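Local coordinates for protein transcriptional regulator (Actinomyces oris, PDB 5V8C) that probably acts as a phosphotransferase of the LytR-Cps2A-Psr family that mediates the glycosylation of a cell wall-anchored surface protein, at residues T22-G27 against N96-L101; T66-P71 against I255-G260; R72-N77 against T103-P108. One frame throughout, in Å; residues are numbered along the deposited sequence.

Contact 1 of 3, residues T22-G27 against N96-L101; sequences TWLILG and NTVNAL
Leu24 and Leu101 reach toward each other tip to tip where helix 94-105 covers one face of the central mixed sheet in the alpha/beta fold of this LytR-Cps2A-Psr domain. Strand 23-27 and helix segment 96-101 run 10.9 Å apart at their closest axes, with their directions 127° apart, a separation filled by aliphatic side chains.

Leu24 can be followed outward from the strand: its CB points toward the helix, and CG stands anti to the backbone N (chi1 177°). From there the two methyls divide the work. CD1 meets Leu101 CD1 at 3.6 Å. CD2 sits between two neighbours on the helix: the same Leu101 CD1, which is 3.7 Å from Leu24 CD2, and Val98, whose CG2 comes within 3.9 Å of Leu24 CD2. Leu112 and Ile55, from the strands flanking 23-28, also touch Leu24, which makes it part of a hydrophobic layer that spans three strands.

Two residues on, Leu26 repeats the pattern with a smaller partner. No hydrogen bond joins the two segments, and the hydroxyl of Thr97 has its partner outside them: OG1 hydrogen-bonds to Thr89 OG1. That leaves the methyl of Thr97 for the strand, its CG2 lying 4.1 Å from both CD1 and CD2 of Leu26.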
ATOM      1  N   THR A  22     -11.300   0.446  -8.639  1.00 88.69           N
ATOM      2  CA  THR A  22     -10.479   0.099  -7.484  1.00 85.91           C
ATOM      3  C   THR A  22      -9.095  -0.403  -7.952  1.00 85.59           C
ATOM      4  O   THR A  22      -8.971  -1.427  -8.633  1.00 85.26           O
ATOM      5  CB  THR A  22     -11.213  -0.795  -6.459  1.00 94.67           C
ATOM      6  OG1 THR A  22     -10.276  -1.583  -5.719  1.00 96.34           O
ATOM      7  CG2 THR A  22     -12.293  -1.661  -7.072  1.00 96.86           C
ATOM      8  N   TRP A  23      -8.075   0.416  -7.659  1.00 78.19           N
ATOM      9  CA  TRP A  23      -6.672   0.179  -7.974  1.00 75.81           C
ATOM     10  C   TRP A  23      -6.040  -0.611  -6.844  1.00 76.53           C
ATOM     11  O   TRP A  23      -6.290  -0.327  -5.669  1.00 74.28           O
ATOM     12  CB  TRP A  23      -5.930   1.523  -8.124  1.00 73.49           C
ATOM     13  CG  TRP A  23      -6.327   2.311  -9.336  1.00 75.51           C
ATOM     14  CD1 TRP A  23      -7.507   2.962  -9.544  1.00 79.22           C
ATOM     15  CD2 TRP A  23      -5.528   2.543 -10.504  1.00 75.54           C
ATOM     16  NE1 TRP A  23      -7.500   3.573 -10.777  1.00 78.95           N
ATOM     17  CE2 TRP A  23      -6.302   3.323 -11.394  1.00 79.83           C
ATOM     18  CE3 TRP A  23      -4.225   2.173 -10.886  1.00 76.40           C
ATOM     19  CZ2 TRP A  23      -5.818   3.738 -12.641  1.00 79.23           C
ATOM     20  CZ3 TRP A  23      -3.778   2.520 -12.154  1.00 78.33           C
ATOM     21  CH2 TRP A  23      -4.572   3.290 -13.016  1.00 79.68           C
ATOM     22  N   LEU A  24      -5.248  -1.620  -7.191  1.00 71.96           N
ATOM     23  CA  LEU A  24      -4.544  -2.395  -6.194  1.00 70.15           C
ATOM     24  C   LEU A  24      -3.078  -2.026  -6.330  1.00 75.37           C
ATOM     25  O   LEU A  24      -2.500  -2.164  -7.418  1.00 74.25           O
ATOM     26  CB  LEU A  24      -4.773  -3.903  -6.391  1.00 70.89           C
ATOM     27  CG  LEU A  24      -4.029  -4.855  -5.437  1.00 74.31           C
ATOM     28  CD1 LEU A  24      -4.335  -4.545  -3.964  1.00 72.90           C
ATOM     29  CD2 LEU A  24      -4.353  -6.304  -5.755  1.00 76.98           C
ATOM     30  N   ILE A  25      -2.516  -1.436  -5.268  1.00 73.43           N
ATOM     31  CA  ILE A  25      -1.109  -1.041  -5.254  1.00 73.46           C
ATOM     32  C   ILE A  25      -0.358  -2.022  -4.391  1.00 79.03           C
ATOM     33  O   ILE A  25      -0.683  -2.172  -3.217  1.00 77.75           O
ATOM     34  CB  ILE A  25      -0.870   0.432  -4.823  1.00 75.56           C
ATOM     35  CG1 ILE A  25      -1.717   1.415  -5.682  1.00 77.19           C
ATOM     36  CG2 ILE A  25       0.627   0.765  -4.877  1.00 74.71           C
ATOM     37  CD1 ILE A  25      -1.284   2.892  -5.636  1.00 87.58           C
ATOM     38  N   LEU A  26       0.609  -2.732  -4.987  1.00 78.16           N
ATOM     39  CA  LEU A  26       1.386  -3.728  -4.271  1.00 77.95           C
ATOM     40  C   LEU A  26       2.871  -3.395  -4.199  1.00 81.59           C
ATOM     41  O   LEU A  26       3.539  -3.291  -5.236  1.00 81.42           O
ATOM     42  CB  LEU A  26       1.195  -5.122  -4.884  1.00 79.72           C
ATOM     43  CG  LEU A  26      -0.215  -5.681  -4.961  1.00 85.65           C
ATOM     44  CD1 LEU A  26      -0.222  -6.998  -5.728  1.00 87.48           C
ATOM     45  CD2 LEU A  26      -0.809  -5.882  -3.583  1.00 87.64           C
ATOM     46  N   GLY A  27       3.364  -3.251  -2.968  1.00 76.94           N
ATOM     47  CA  GLY A  27       4.780  -3.099  -2.656  1.00 76.25           C
ATOM     48  C   GLY A  27       5.389  -4.486  -2.558  1.00 82.12           C
ATOM     49  O   GLY A  27       4.963  -5.301  -1.742  1.00 83.22           O
ATOM     50  N   ASN A  96      -2.831 -14.373  -8.033  1.00 93.63           N
ATOM     51  CA  ASN A  96      -3.291 -15.005  -6.802  1.00 92.92           C
ATOM     52  C   ASN A  96      -3.738 -13.984  -5.769  1.00 92.19           C
ATOM     53  O   ASN A  96      -4.757 -14.202  -5.120  1.00 92.18           O
ATOM     54  CB  ASN A  96      -2.233 -15.933  -6.229  1.00 92.92           C
ATOM     55  CG  ASN A  96      -2.792 -16.866  -5.194  1.00105.44           C
ATOM     56  OD1 ASN A  96      -3.851 -17.481  -5.388  1.00 99.40           O
ATOM     57  ND2 ASN A  96      -2.131 -16.933  -4.049  1.00 89.59           N
ATOM     58  N   THR A  97      -2.991 -12.869  -5.629  1.00 84.94           N
ATOM     59  CA  THR A  97      -3.344 -11.759  -4.730  1.00 82.32           C
ATOM     60  C   THR A  97      -4.658 -11.099  -5.186  1.00 83.89           C
ATOM     61  O   THR A  97      -5.538 -10.870  -4.355  1.00 83.57           O
ATOM     62  CB  THR A  97      -2.207 -10.729  -4.657  1.00 88.56           C
ATOM     63  OG1 THR A  97      -0.991 -11.405  -4.355  1.00 93.85           O
ATOM     64  CG2 THR A  97      -2.464  -9.649  -3.621  1.00 81.67           C
ATOM     65  N   VAL A  98      -4.790 -10.824  -6.502  1.00 78.28           N
ATOM     66  CA  VAL A  98      -5.996 -10.250  -7.106  1.00 79.49           C
ATOM     67  C   VAL A  98      -7.205 -11.181  -6.826  1.00 89.32           C
ATOM     68  O   VAL A  98      -8.257 -10.714  -6.378  1.00 91.11           O
ATOM     69  CB  VAL A  98      -5.778  -9.963  -8.623  1.00 83.60           C
ATOM     70  CG1 VAL A  98      -7.093  -9.853  -9.377  1.00 84.81           C
ATOM     71  CG2 VAL A  98      -4.945  -8.701  -8.832  1.00 81.12           C
ATOM     72  N   ASN A  99      -7.016 -12.498  -7.011  1.00 86.98           N
ATOM     73  CA  ASN A  99      -8.050 -13.490  -6.767  1.00 89.21           C
ATOM     74  C   ASN A  99      -8.386 -13.642  -5.283  1.00 93.01           C
ATOM     75  O   ASN A  99      -9.565 -13.672  -4.939  1.00 93.12           O
ATOM     76  CB  ASN A  99      -7.668 -14.827  -7.398  1.00 93.29           C
ATOM     77  CG  ASN A  99      -7.694 -14.826  -8.913  1.00103.38           C
ATOM     78  OD1 ASN A  99      -8.134 -13.874  -9.564  1.00 98.12           O
ATOM     79  ND2 ASN A  99      -7.206 -15.896  -9.511  1.00 91.99           N
ATOM     80  N   ALA A 100      -7.361 -13.694  -4.406  1.00 89.14           N
ATOM     81  CA  ALA A 100      -7.530 -13.816  -2.955  1.00 88.61           C
ATOM     82  C   ALA A 100      -8.353 -12.667  -2.362  1.00 92.13           C
ATOM     83  O   ALA A 100      -9.307 -12.925  -1.632  1.00 92.38           O
ATOM     84  CB  ALA A 100      -6.175 -13.904  -2.267  1.00 87.66           C
ATOM     85  N   LEU A 101      -8.024 -11.410  -2.718  1.00 88.70           N
ATOM     86  CA  LEU A 101      -8.750 -10.225  -2.248  1.00 88.35           C
ATOM     87  C   LEU A 101     -10.240 -10.265  -2.589  1.00 97.76           C
ATOM     88  O   LEU A 101     -11.075  -9.847  -1.781  1.00 97.33           O
ATOM     89  CB  LEU A 101      -8.104  -8.946  -2.776  1.00 85.86           C
ATOM     90  CG  LEU A 101      -6.790  -8.580  -2.105  1.00 88.53           C
ATOM     91  CD1 LEU A 101      -6.221  -7.341  -2.701  1.00 86.25           C
ATOM     92  CD2 LEU A 101      -6.960  -8.420  -0.590  1.00 89.45           C
TER

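Contact 2 of 3, residues T66-P71 against I255-G260; sequences TIINLP and IDLPTG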
ATOM      1  N   THR A  66     -10.152   7.768  -1.413  1.00 80.15           N
ATOM      2  CA  THR A  66      -9.899   7.026  -0.187  1.00 78.69           C
ATOM      3  C   THR A  66      -8.878   5.933  -0.453  1.00 80.24           C
ATOM      4  O   THR A  66      -8.948   5.240  -1.468  1.00 80.22           O
ATOM      5  CB  THR A  66     -11.219   6.503   0.423  1.00 90.32           C
ATOM      6  OG1 THR A  66     -11.971   7.614   0.903  1.00 95.07           O
ATOM      7  CG2 THR A  66     -11.002   5.536   1.583  1.00 86.94           C
ATOM      8  N   ILE A  67      -7.908   5.808   0.444  1.00 75.34           N
ATOM      9  CA  ILE A  67      -6.886   4.777   0.373  1.00 74.66           C
ATOM     10  C   ILE A  67      -7.043   3.897   1.608  1.00 77.13           C
ATOM     11  O   ILE A  67      -7.051   4.402   2.731  1.00 76.30           O
ATOM     12  CB  ILE A  67      -5.471   5.396   0.237  1.00 77.21           C
ATOM     13  CG1 ILE A  67      -5.311   6.078  -1.134  1.00 77.88           C
ATOM     14  CG2 ILE A  67      -4.368   4.356   0.479  1.00 77.53           C
ATOM     15  CD1 ILE A  67      -4.216   7.103  -1.192  1.00 86.39           C
ATOM     16  N   ILE A  68      -7.270   2.601   1.385  1.00 73.35           N
ATOM     17  CA  ILE A  68      -7.436   1.611   2.447  1.00 73.18           C
ATOM     18  C   ILE A  68      -6.198   0.744   2.486  1.00 76.28           C
ATOM     19  O   ILE A  68      -5.890   0.051   1.513  1.00 75.87           O
ATOM     20  CB  ILE A  68      -8.767   0.806   2.351  1.00 77.11           C
ATOM     21  CG1 ILE A  68      -9.973   1.754   2.542  1.00 77.50           C
ATOM     22  CG2 ILE A  68      -8.805  -0.317   3.398  1.00 78.00           C
ATOM     23  CD1 ILE A  68     -11.189   1.390   1.823  1.00 79.73           C
ATOM     24  N   ASN A  69      -5.427   0.881   3.571  1.00 72.55           N
ATOM     25  CA  ASN A  69      -4.182   0.147   3.744  1.00 71.63           C
ATOM     26  C   ASN A  69      -4.521  -1.204   4.365  1.00 76.63           C
ATOM     27  O   ASN A  69      -5.118  -1.258   5.442  1.00 77.61           O
ATOM     28  CB  ASN A  69      -3.196   0.974   4.593  1.00 72.07           C
ATOM     29  CG  ASN A  69      -1.841   0.344   4.843  1.00 99.96           C
ATOM     30  OD1 ASN A  69      -1.279  -0.369   4.004  1.00 91.95           O
ATOM     31  ND2 ASN A  69      -1.256   0.649   5.994  1.00 91.51           N
ATOM     32  N   LEU A  70      -4.279  -2.283   3.614  1.00 74.27           N
ATOM     33  CA  LEU A  70      -4.590  -3.639   4.064  1.00 75.94           C
ATOM     34  C   LEU A  70      -3.372  -4.262   4.737  1.00 78.42           C
ATOM     35  O   LEU A  70      -2.334  -4.407   4.086  1.00 76.85           O
ATOM     36  CB  LEU A  70      -5.062  -4.508   2.892  1.00 77.74           C
ATOM     37  CG  LEU A  70      -6.340  -4.066   2.172  1.00 85.31           C
ATOM     38  CD1 LEU A  70      -6.552  -4.872   0.900  1.00 87.51           C
ATOM     39  CD2 LEU A  70      -7.561  -4.173   3.072  1.00 87.40           C
ATOM     40  N   PRO A  71      -3.460  -4.603   6.047  1.00 75.29           N
ATOM     41  CA  PRO A  71      -2.294  -5.187   6.739  1.00 74.35           C
ATOM     42  C   PRO A  71      -1.830  -6.511   6.123  1.00 80.01           C
ATOM     43  O   PRO A  71      -2.653  -7.379   5.847  1.00 80.75           O
ATOM     44  CB  PRO A  71      -2.783  -5.347   8.182  1.00 76.04           C
ATOM     45  CG  PRO A  71      -4.255  -5.392   8.089  1.00 81.66           C
ATOM     46  CD  PRO A  71      -4.618  -4.490   6.954  1.00 77.57           C
ATOM     47  N   ILE A 255      -6.963   5.283   5.442  1.00 75.54           N
ATOM     48  CA  ILE A 255      -7.451   4.509   6.573  1.00 76.38           C
ATOM     49  C   ILE A 255      -6.868   3.102   6.568  1.00 82.00           C
ATOM     50  O   ILE A 255      -6.685   2.491   5.513  1.00 79.38           O
ATOM     51  CB  ILE A 255      -9.010   4.539   6.720  1.00 80.83           C
ATOM     52  CG1 ILE A 255      -9.560   3.242   7.354  1.00 83.00           C
ATOM     53  CG2 ILE A 255      -9.731   4.873   5.399  1.00 80.75           C
ATOM     54  CD1 ILE A 255     -10.869   3.397   8.216  1.00 98.28           C
ATOM     55  N   ASP A 256      -6.497   2.639   7.770  1.00 82.34           N
ATOM     56  CA  ASP A 256      -6.037   1.290   8.043  1.00 82.25           C
ATOM     57  C   ASP A 256      -7.248   0.429   8.336  1.00 88.24           C
ATOM     58  O   ASP A 256      -8.162   0.866   9.042  1.00 90.02           O
ATOM     59  CB  ASP A 256      -5.082   1.289   9.232  1.00 83.76           C
ATOM     60  CG  ASP A 256      -3.699   1.758   8.840  1.00104.07           C
ATOM     61  OD1 ASP A 256      -3.461   2.987   8.869  1.00108.10           O
ATOM     62  OD2 ASP A 256      -2.883   0.909   8.402  1.00107.09           O
ATOM     63  N   LEU A 257      -7.292  -0.764   7.725  1.00 84.43           N
ATOM     64  CA  LEU A 257      -8.356  -1.747   7.909  1.00 85.43           C
ATOM     65  C   LEU A 257      -8.482  -2.047   9.417  1.00 89.82           C
ATOM     66  O   LEU A 257      -7.490  -2.428  10.046  1.00 88.25           O
ATOM     67  CB  LEU A 257      -7.964  -3.017   7.133  1.00 85.39           C
ATOM     68  CG  LEU A 257      -9.031  -3.839   6.393  1.00 90.58           C
ATOM     69  CD1 LEU A 257      -9.129  -5.231   6.953  1.00 90.97           C
ATOM     70  CD2 LEU A 257     -10.366  -3.133   6.286  1.00 93.32           C
ATOM     71  N   PRO A 258      -9.638  -1.770  10.046  1.00 89.08           N
ATOM     72  CA  PRO A 258      -9.739  -1.989  11.501  1.00 91.22           C
ATOM     73  C   PRO A 258      -9.842  -3.455  11.936  1.00101.60           C
ATOM     74  O   PRO A 258     -10.942  -3.989  12.079  1.00104.90           O
ATOM     75  CB  PRO A 258     -10.967  -1.165  11.904  1.00 93.90           C
ATOM     76  CG  PRO A 258     -11.789  -1.080  10.678  1.00 98.68           C
ATOM     77  CD  PRO A 258     -10.900  -1.261   9.479  1.00 92.36           C
ATOM     78  N   THR A 259      -8.695  -4.102  12.176  1.00 99.67           N
ATOM     79  CA  THR A 259      -8.675  -5.492  12.651  1.00102.30           C
ATOM     80  C   THR A 259      -8.702  -5.518  14.179  1.00110.35           C
ATOM     81  O   THR A 259      -8.332  -4.531  14.815  1.00110.33           O
ATOM     82  CB  THR A 259      -7.464  -6.253  12.088  1.00110.25           C
ATOM     83  OG1 THR A 259      -6.257  -5.719  12.636  1.00109.39           O
ATOM     84  CG2 THR A 259      -7.412  -6.231  10.565  1.00107.44           C
ATOM     85  N   GLY A 260      -9.118  -6.642  14.753  1.00110.13           N
ATOM     86  CA  GLY A 260      -9.173  -6.820  16.201  1.00111.83           C
ATOM     87  C   GLY A 260      -7.814  -6.746  16.877  1.00116.87           C
ATOM     88  O   GLY A 260      -6.786  -6.720  16.189  1.00115.58           O
TER
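Asn69 ND2 is held by two acceptors at once, OD2 of Asp256 on the neighbouring strand and the hydroxyl of Thr193 on helix 182-208. The bond from Asn69 ND2 to Asp256 OD2 measures 2.9 Å and is bent, 136° at the hydrogen. It meets the carboxylate oxygen on its syn side, though well out of the carboxylate plane. Both side chains point the same way, side by side, with CG of Asn69 anti to its backbone N (chi1 -179°), and the amide and carboxylate planes are turned steeply against each other. A leucine in place of Asn69 would probably leave Asp256 OD2 and the Thr193 hydroxyl without their shared amide donor.

Behind this pair the main chains are joined as parallel beta strands. Ile255 N gives to Ile67 O at 2.9 Å, Asn69 N to Ile255 O at 2.8 Å, and Leu257 N to Asn69 O at 3.2 Å, so Asn69 bonds through both its N-H and its carbonyl. Strand 252-256 thereby forms one edge of the seven-stranded sheet. The sheet has helices on both faces here: Asn69 and Asp256 look toward helix 182-208, whereas Ile255, on the face it shares with Ile68, packs on Leu277 of helix 272-280.

Past the last bridge the packing turns apolar. Leu70 CD2 rests 3.6 Å from Leu257 CG, and Pro71 lies across the Leu257 side chain at about a right angle, its CD 3.7 Å from Leu257 CB. Pro258 then forms the centre of an inverse gamma turn, and its carbonyl oxygen accepts bonds from Ser274 OG and Asn271 ND2. One residue on, Thr259 and Pro71 slide past each other in opposite directions, with Thr259 CG2 4.1 Å from Pro71 CG.

Contact 3 of 3, residues R72-N77 against T103-P108; sequences RDLTIN and TGLGIP. With PO4 (phosphate ion), chain C.
Ile76 and Leu105 make the close half of this contact, their side chains crossing at about a right angle. Ile76 CG2 lies against the branch point of Leu105, 3.9 Å from its CD2 and equally near its CG. The other methyl, Leu105 CD1, meets Leu74 CD2 tip to tip at 4.1 Å, so the two branches of one leucine serve two residues of segment 72-77. Ile76 has CG1 between its backbone N and carbonyl carbon (chi1 57°), and the chain beyond ends in CD1 over the bare alpha carbon of Gly104, 4.2 Å away. Here the last turn of helix 94-105 backs onto the short hairpin of strands 75-77 and 83-85, and all four of these residues are buried.

At Asn77 and Thr103, both partly exposed, the contact is polar and sparser. Thr103 OG1 lies 2.7 Å from Asn77 O, but Ser78 O is also within its reach, and the hydroxyl has a single proton to give. Asn77 ND2 hydrogen-bonds to Glu82 O within the hairpin.

At the far end of segment 72-77, Arg72 takes no part in the helix packing. Its chain bends at chi3 (-60°), which sets NE off the line of the preceding carbons; the guanidinium beyond meets a phosphate ion, probably from the crystallisation liquor. Phosphate O2 lies at the edge of the guanidinium, in its plane but not hydrogen-bonded to it, while Arg72 NH2 makes a long, weak hydrogen bond of 3.5 Å to phosphate O3. In other LytR-Cps2A-Psr proteins, arginines bind the pyrophosphate of the lipid-linked substrate; an arginine meeting an anion here is consistent with such a role, though the single weak bond implies that this ion is only loosely held.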
ATOM      1  N   ARG A  72      -0.515  -6.631   5.852  1.00 76.22           N
ATOM      2  CA  ARG A  72       0.110  -7.787   5.193  1.00 77.63           C
ATOM      3  C   ARG A  72      -0.070  -9.122   5.942  1.00 84.29           C
ATOM      4  O   ARG A  72      -0.148 -10.178   5.314  1.00 84.02           O
ATOM      5  CB  ARG A  72       1.604  -7.508   4.917  1.00 76.78           C
ATOM      6  CG  ARG A  72       2.463  -7.343   6.184  1.00 80.67           C
ATOM      7  CD  ARG A  72       3.948  -7.114   5.920  1.00 85.72           C
ATOM      8  NE  ARG A  72       4.579  -8.213   5.180  1.00102.87           N
ATOM      9  CZ  ARG A  72       4.984  -9.357   5.725  1.00121.44           C
ATOM     10  NH1 ARG A  72       4.796  -9.586   7.019  1.00109.66           N
ATOM     11  NH2 ARG A  72       5.570 -10.284   4.979  1.00111.39           N
ATOM     12  N   ASP A  73      -0.120  -9.061   7.281  1.00 82.05           N
ATOM     13  CA  ASP A  73      -0.253 -10.229   8.156  1.00 82.88           C
ATOM     14  C   ASP A  73      -1.693 -10.725   8.242  1.00 85.29           C
ATOM     15  O   ASP A  73      -1.925 -11.817   8.747  1.00 84.41           O
ATOM     16  CB  ASP A  73       0.333  -9.941   9.554  1.00 84.78           C
ATOM     17  CG  ASP A  73      -0.084  -8.610  10.169  1.00103.38           C
ATOM     18  OD1 ASP A  73       0.272  -7.550   9.596  1.00104.00           O
ATOM     19  OD2 ASP A  73      -0.707  -8.625  11.260  1.00111.86           O
ATOM     20  N   LEU A  74      -2.654  -9.951   7.699  1.00 81.89           N
ATOM     21  CA  LEU A  74      -4.074 -10.316   7.699  1.00 82.30           C
ATOM     22  C   LEU A  74      -4.325 -11.609   6.899  1.00 85.58           C
ATOM     23  O   LEU A  74      -3.909 -11.718   5.750  1.00 85.25           O
ATOM     24  CB  LEU A  74      -4.915  -9.145   7.158  1.00 81.55           C
ATOM     25  CG  LEU A  74      -6.403  -9.394   6.903  1.00 87.75           C
ATOM     26  CD1 LEU A  74      -7.229  -9.202   8.176  1.00 88.65           C
ATOM     27  CD2 LEU A  74      -6.909  -8.515   5.781  1.00 87.46           C
ATOM     28  N   THR A  75      -4.978 -12.589   7.531  1.00 83.14           N
ATOM     29  CA  THR A  75      -5.299 -13.883   6.927  1.00 84.60           C
ATOM     30  C   THR A  75      -6.727 -13.821   6.383  1.00 90.28           C
ATOM     31  O   THR A  75      -7.609 -13.273   7.043  1.00 90.37           O
ATOM     32  CB  THR A  75      -5.109 -15.001   7.962  1.00 90.87           C
ATOM     33  OG1 THR A  75      -3.855 -14.819   8.623  1.00 92.92           O
ATOM     34  CG2 THR A  75      -5.178 -16.391   7.353  1.00 89.25           C
ATOM     35  N   ILE A  76      -6.936 -14.324   5.159  1.00 87.93           N
ATOM     36  CA  ILE A  76      -8.237 -14.313   4.485  1.00 90.06           C
ATOM     37  C   ILE A  76      -8.490 -15.638   3.728  1.00 96.57           C
ATOM     38  O   ILE A  76      -7.579 -16.458   3.616  1.00 94.97           O
ATOM     39  CB  ILE A  76      -8.352 -13.090   3.523  1.00 91.67           C
ATOM     40  CG1 ILE A  76      -7.209 -13.077   2.486  1.00 91.20           C
ATOM     41  CG2 ILE A  76      -8.462 -11.760   4.283  1.00 90.46           C
ATOM     42  CD1 ILE A  76      -7.574 -12.485   1.150  1.00 98.28           C
ATOM     43  N   ASN A  77      -9.703 -15.814   3.160  1.00 96.57           N
ATOM     44  CA  ASN A  77     -10.019 -16.975   2.329  1.00100.61           C
ATOM     45  C   ASN A  77      -9.443 -16.735   0.925  1.00106.77           C
ATOM     46  O   ASN A  77     -10.058 -16.034   0.117  1.00105.98           O
ATOM     47  CB  ASN A  77     -11.541 -17.230   2.284  1.00105.46           C
ATOM     48  CG  ASN A  77     -11.970 -18.503   1.574  1.00138.38           C
ATOM     49  OD1 ASN A  77     -13.120 -18.638   1.139  1.00139.59           O
ATOM     50  ND2 ASN A  77     -11.082 -19.483   1.461  1.00129.26           N
ATOM     51  N   THR A 103     -12.147 -13.319  -3.354  1.00 99.66           N
ATOM     52  CA  THR A 103     -12.808 -14.408  -2.637  1.00102.04           C
ATOM     53  C   THR A 103     -12.783 -14.239  -1.103  1.00106.54           C
ATOM     54  O   THR A 103     -13.608 -14.840  -0.416  1.00109.51           O
ATOM     55  CB  THR A 103     -12.266 -15.789  -3.063  1.00109.58           C
ATOM     56  OG1 THR A 103     -11.038 -16.051  -2.399  1.00112.78           O
ATOM     57  CG2 THR A 103     -12.081 -15.924  -4.554  1.00104.71           C
ATOM     58  N   GLY A 104     -11.847 -13.441  -0.593  1.00 99.73           N
ATOM     59  CA  GLY A 104     -11.664 -13.237   0.839  1.00 98.19           C
ATOM     60  C   GLY A 104     -12.214 -11.947   1.412  1.00100.63           C
ATOM     61  O   GLY A 104     -12.664 -11.925   2.560  1.00101.46           O
ATOM     62  N   LEU A 105     -12.139 -10.851   0.659  1.00 95.25           N
ATOM     63  CA  LEU A 105     -12.627  -9.576   1.172  1.00 94.50           C
ATOM     64  C   LEU A 105     -13.714  -8.968   0.312  1.00101.19           C
ATOM     65  O   LEU A 105     -14.404  -8.053   0.760  1.00101.39           O
ATOM     66  CB  LEU A 105     -11.473  -8.580   1.376  1.00 91.71           C
ATOM     67  CG  LEU A 105     -10.486  -8.915   2.492  1.00 95.34           C
ATOM     68  CD1 LEU A 105      -9.351  -7.917   2.526  1.00 92.67           C
ATOM     69  CD2 LEU A 105     -11.182  -9.010   3.854  1.00 99.32           C
ATOM     70  N   GLY A 106     -13.866  -9.495  -0.901  1.00 99.28           N
ATOM     71  CA  GLY A 106     -14.843  -9.026  -1.873  1.00 99.56           C
ATOM     72  C   GLY A 106     -14.402  -7.779  -2.599  1.00100.99           C
ATOM     73  O   GLY A 106     -15.246  -6.990  -3.029  1.00101.66           O
ATOM     74  N   ILE A 107     -13.079  -7.573  -2.736  1.00 93.86           N
ATOM     75  CA  ILE A 107     -12.608  -6.390  -3.435  1.00 90.66           C
ATOM     76  C   ILE A 107     -12.302  -6.743  -4.912  1.00 92.73           C
ATOM     77  O   ILE A 107     -11.327  -7.444  -5.204  1.00 91.40           O
ATOM     78  CB  ILE A 107     -11.486  -5.565  -2.696  1.00 91.09           C
ATOM     79  CG1 ILE A 107     -10.075  -5.788  -3.271  1.00 90.81           C
ATOM     80  CG2 ILE A 107     -11.494  -5.746  -1.177  1.00 89.43           C
ATOM     81  CD1 ILE A 107      -9.670  -4.699  -4.245  1.00 97.80           C
ATOM     82  N   PRO A 108     -13.160  -6.282  -5.855  1.00 89.22           N
ATOM     83  CA  PRO A 108     -12.902  -6.551  -7.277  1.00 89.39           C
ATOM     84  C   PRO A 108     -11.941  -5.515  -7.868  1.00 90.50           C
ATOM     85  O   PRO A 108     -12.310  -4.359  -8.092  1.00 89.82           O
ATOM     86  CB  PRO A 108     -14.308  -6.501  -7.913  1.00 92.89           C
ATOM     87  CG  PRO A 108     -15.234  -5.941  -6.838  1.00 97.21           C
ATOM     88  CD  PRO A 108     -14.376  -5.467  -5.696  1.00 90.79           C
TER
HETATM   89  P   PO4 C 402       7.807 -12.717   7.888  1.00188.50           P
HETATM   90  O1  PO4 C 402       8.469 -14.167   8.023  1.00188.45           O
HETATM   91  O2  PO4 C 402       6.224 -12.851   8.079  1.00188.51           O
HETATM   92  O3  PO4 C 402       8.112 -12.127   6.432  1.00188.35           O
HETATM   93  O4  PO4 C 402       8.393 -11.769   8.969  1.00188.27           O

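In the fold
The three contacts share one apolar core. Contacts 1 and 3 both use helix 94-105, with centres about 9 Å apart, and a probable hydrogen bond from Ile107 N to Leu101 O (3.2 Å) ties them at its C-terminal end. Contact 2, where strand 65-70 pairs with the edge strand 252-256, has its centre about 14 Å from that of contact 1, yet Leu70 CD1 reaches Leu101 CD2 at 3.9 Å. Leu74 bridges contacts 2 and 3, its CD1 lying 3.8 Å from Thr259 CG2. Arg72, directly after Pro71, weakly meets the phosphate, while the side chain of Ile67 lies about 4 Å from a bound polyether, probably from the crystallisation liquor, which may mark a pocket.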